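Local coordinates for metallo-beta-lactamase family protein (Staphylococcus aureus, PDB 3R2U), which binds an iron(III) ion and is probably a hydrolase of the metallo-beta-lactamase superfamily, with a rhodanese-like region toward its C-terminus, at residues A[168-173]-A[204-209]. Sequence-based numbering, arbitrary orientation.
Sequences GDFIFV and ESIKDL. With FE (Fe (III) ion), chain E.
I206 meets F170 and I171 through a forked side chain, a small example of how a helix of a metallo-beta-lactamase fold packs against the two residues that follow an iron ligand, here D169. Ahead of it on helix 191-206, S205 turns its hydroxyl back to the carbonyl of S202. I206 then sends one branch to each partner. Its CG1 lies 4.0 Å from CE2 of F170, at the ring edge and near the ring plane, while its CG2 stands 4.0 Å from CD1 of I171. With CG anti to the backbone N (chi1 162°), the F170 ring is directed toward I206. CG1 of I171 rests over one face of that ring, 3.6 Å above its centre. M199 and I203 of the same helix also touch the ring. Beyond I206 the chain folds into a type I turn, closed by L209 N to I206 O at 3.1 Å. D169 binds the iron through OD2 at 2.2 Å alongside H80 and H143, and its OD1 is hydrogen-bonded to ND1 of H219. The contact that joins helix 191-206 to the residues following the metal ligand is buried and rests on van der Waals contact between apolar groups, with no directional bond across it.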
loop_
_atom_site.group_PDB
_atom_site.type_symbol
_atom_site.label_atom_id
_atom_site.label_comp_id
_atom_site.label_asym_id
_atom_site.label_seq_id
_atom_site.Cartn_x
_atom_site.Cartn_y
_atom_site.Cartn_z
ATOM N N GLY A 168 3.839 22.062 24.101
ATOM C CA GLY A 168 2.970 22.711 23.126
ATOM C C GLY A 168 3.722 23.745 22.301
ATOM O O GLY A 168 4.787 23.462 21.763
ATOM N N ASP A 169 3.149 24.947 22.189
ATOM C CA ASP A 169 3.775 26.030 21.467
ATOM C C ASP A 169 4.406 27.053 22.416
ATOM O O ASP A 169 4.676 28.199 22.025
ATOM C CB ASP A 169 2.771 26.690 20.511
ATOM C CG ASP A 169 2.398 25.792 19.339
ATOM O OD1 ASP A 169 3.053 24.753 19.124
ATOM O OD2 ASP A 169 1.455 26.123 18.621
ATOM N N PHE A 170 4.653 26.633 23.659
ATOM C CA PHE A 170 5.303 27.471 24.665
ATOM C C PHE A 170 6.814 27.481 24.392
ATOM O O PHE A 170 7.384 28.528 24.084
ATOM C CB PHE A 170 4.923 26.964 26.072
ATOM C CG PHE A 170 5.819 27.446 27.181
ATOM C CD1 PHE A 170 6.211 28.767 27.261
ATOM C CD2 PHE A 170 6.201 26.576 28.198
ATOM C CE1 PHE A 170 7.027 29.213 28.308
ATOM C CE2 PHE A 170 7.017 27.007 29.246
ATOM C CZ PHE A 170 7.432 28.334 29.298
ATOM N N ILE A 171 7.448 26.308 24.464
ATOM C CA ILE A 171 8.876 26.165 24.154
ATOM C C ILE A 171 9.098 25.224 22.975
ATOM O O ILE A 171 8.617 24.074 22.989
ATOM C CB ILE A 171 9.671 25.571 25.328
ATOM C CG1 ILE A 171 9.565 26.474 26.570
ATOM C CG2 ILE A 171 11.156 25.415 24.932
ATOM C CD1 ILE A 171 10.193 25.867 27.788
ATOM N N PHE A 172 9.830 25.702 21.963
ATOM C CA PHE A 172 10.198 24.869 20.814
ATOM C C PHE A 172 11.657 24.531 20.932
ATOM O O PHE A 172 12.344 25.022 21.843
ATOM C CB PHE A 172 10.007 25.596 19.485
ATOM C CG PHE A 172 8.598 26.005 19.206
ATOM C CD1 PHE A 172 7.585 25.062 19.185
ATOM C CD2 PHE A 172 8.294 27.325 18.900
ATOM C CE1 PHE A 172 6.278 25.431 18.896
ATOM C CE2 PHE A 172 6.992 27.711 18.605
ATOM C CZ PHE A 172 5.980 26.772 18.618
ATOM N N VAL A 173 12.140 23.675 20.038
ATOM C CA VAL A 173 13.555 23.409 19.989
ATOM C C VAL A 173 14.150 24.622 19.311
ATOM O O VAL A 173 13.867 24.884 18.153
ATOM C CB VAL A 173 13.904 22.167 19.183
ATOM C CG1 VAL A 173 15.420 22.056 19.040
ATOM C CG2 VAL A 173 13.314 20.930 19.837
ATOM N N GLU A 204 10.456 32.369 32.898
ATOM C CA GLU A 204 11.063 32.574 34.211
ATOM C C GLU A 204 10.744 31.406 35.144
ATOM O O GLU A 204 11.635 30.840 35.759
ATOM C CB GLU A 204 10.548 33.899 34.818
ATOM C CG GLU A 204 11.185 34.304 36.151
ATOM C CD GLU A 204 10.688 35.659 36.668
ATOM O OE1 GLU A 204 11.459 36.336 37.379
ATOM O OE2 GLU A 204 9.541 36.061 36.361
ATOM N N SER A 205 9.469 31.046 35.225
ATOM C CA SER A 205 9.015 29.952 36.093
ATOM C C SER A 205 9.579 28.578 35.651
ATOM O O SER A 205 10.020 27.791 36.474
ATOM C CB SER A 205 7.484 29.911 36.174
ATOM O OG SER A 205 6.922 29.561 34.918
ATOM N N ILE A 206 9.673 28.329 34.357
ATOM C CA ILE A 206 10.136 27.020 33.889
ATOM C C ILE A 206 11.634 26.749 34.173
ATOM O O ILE A 206 12.063 25.596 34.241
ATOM C CB ILE A 206 9.830 26.830 32.378
ATOM C CG1 ILE A 206 9.289 25.440 32.161
ATOM C CG2 ILE A 206 11.033 27.199 31.495
ATOM C CD1 ILE A 206 7.968 25.217 32.892
ATOM N N LYS A 207 12.402 27.812 34.398
ATOM C CA LYS A 207 13.830 27.697 34.636
ATOM C C LYS A 207 14.225 26.894 35.882
ATOM O O LYS A 207 15.328 26.335 35.931
ATOM C CB LYS A 207 14.474 29.084 34.723
ATOM C CG LYS A 207 14.526 29.824 33.398
ATOM C CD LYS A 207 15.189 31.194 33.554
ATOM C CE LYS A 207 15.179 31.966 32.257
ATOM N NZ LYS A 207 15.739 33.339 32.395
ATOM N N ASP A 208 13.311 26.822 36.842
ATOM C CA ASP A 208 13.540 26.118 38.094
ATOM C C ASP A 208 13.443 24.605 37.974
ATOM O O ASP A 208 13.787 23.893 38.901
ATOM C CB ASP A 208 12.551 26.629 39.143
ATOM C CG ASP A 208 12.714 28.105 39.404
ATOM O OD1 ASP A 208 13.847 28.600 39.235
ATOM O OD2 ASP A 208 11.719 28.764 39.775
ATOM N N LEU A 209 12.955 24.118 36.846
ATOM C CA LEU A 209 12.863 22.675 36.617
ATOM C C LEU A 209 14.283 22.100 36.404
ATOM O O LEU A 209 15.192 22.839 36.045
ATOM C CB LEU A 209 11.961 22.366 35.425
ATOM C CG LEU A 209 10.486 22.687 35.681
ATOM C CD1 LEU A 209 9.644 22.372 34.467
ATOM C CD2 LEU A 209 9.996 21.931 36.946
HETATM FE FE FE E . -0.433 27.177 18.664
HETATM O O HOH W 1 -1.354 25.337 17.675
HETATM O O HOH W 2 -2.511 28.304 18.680
HETATM O O HOH W 3 0.032 28.016 16.735
#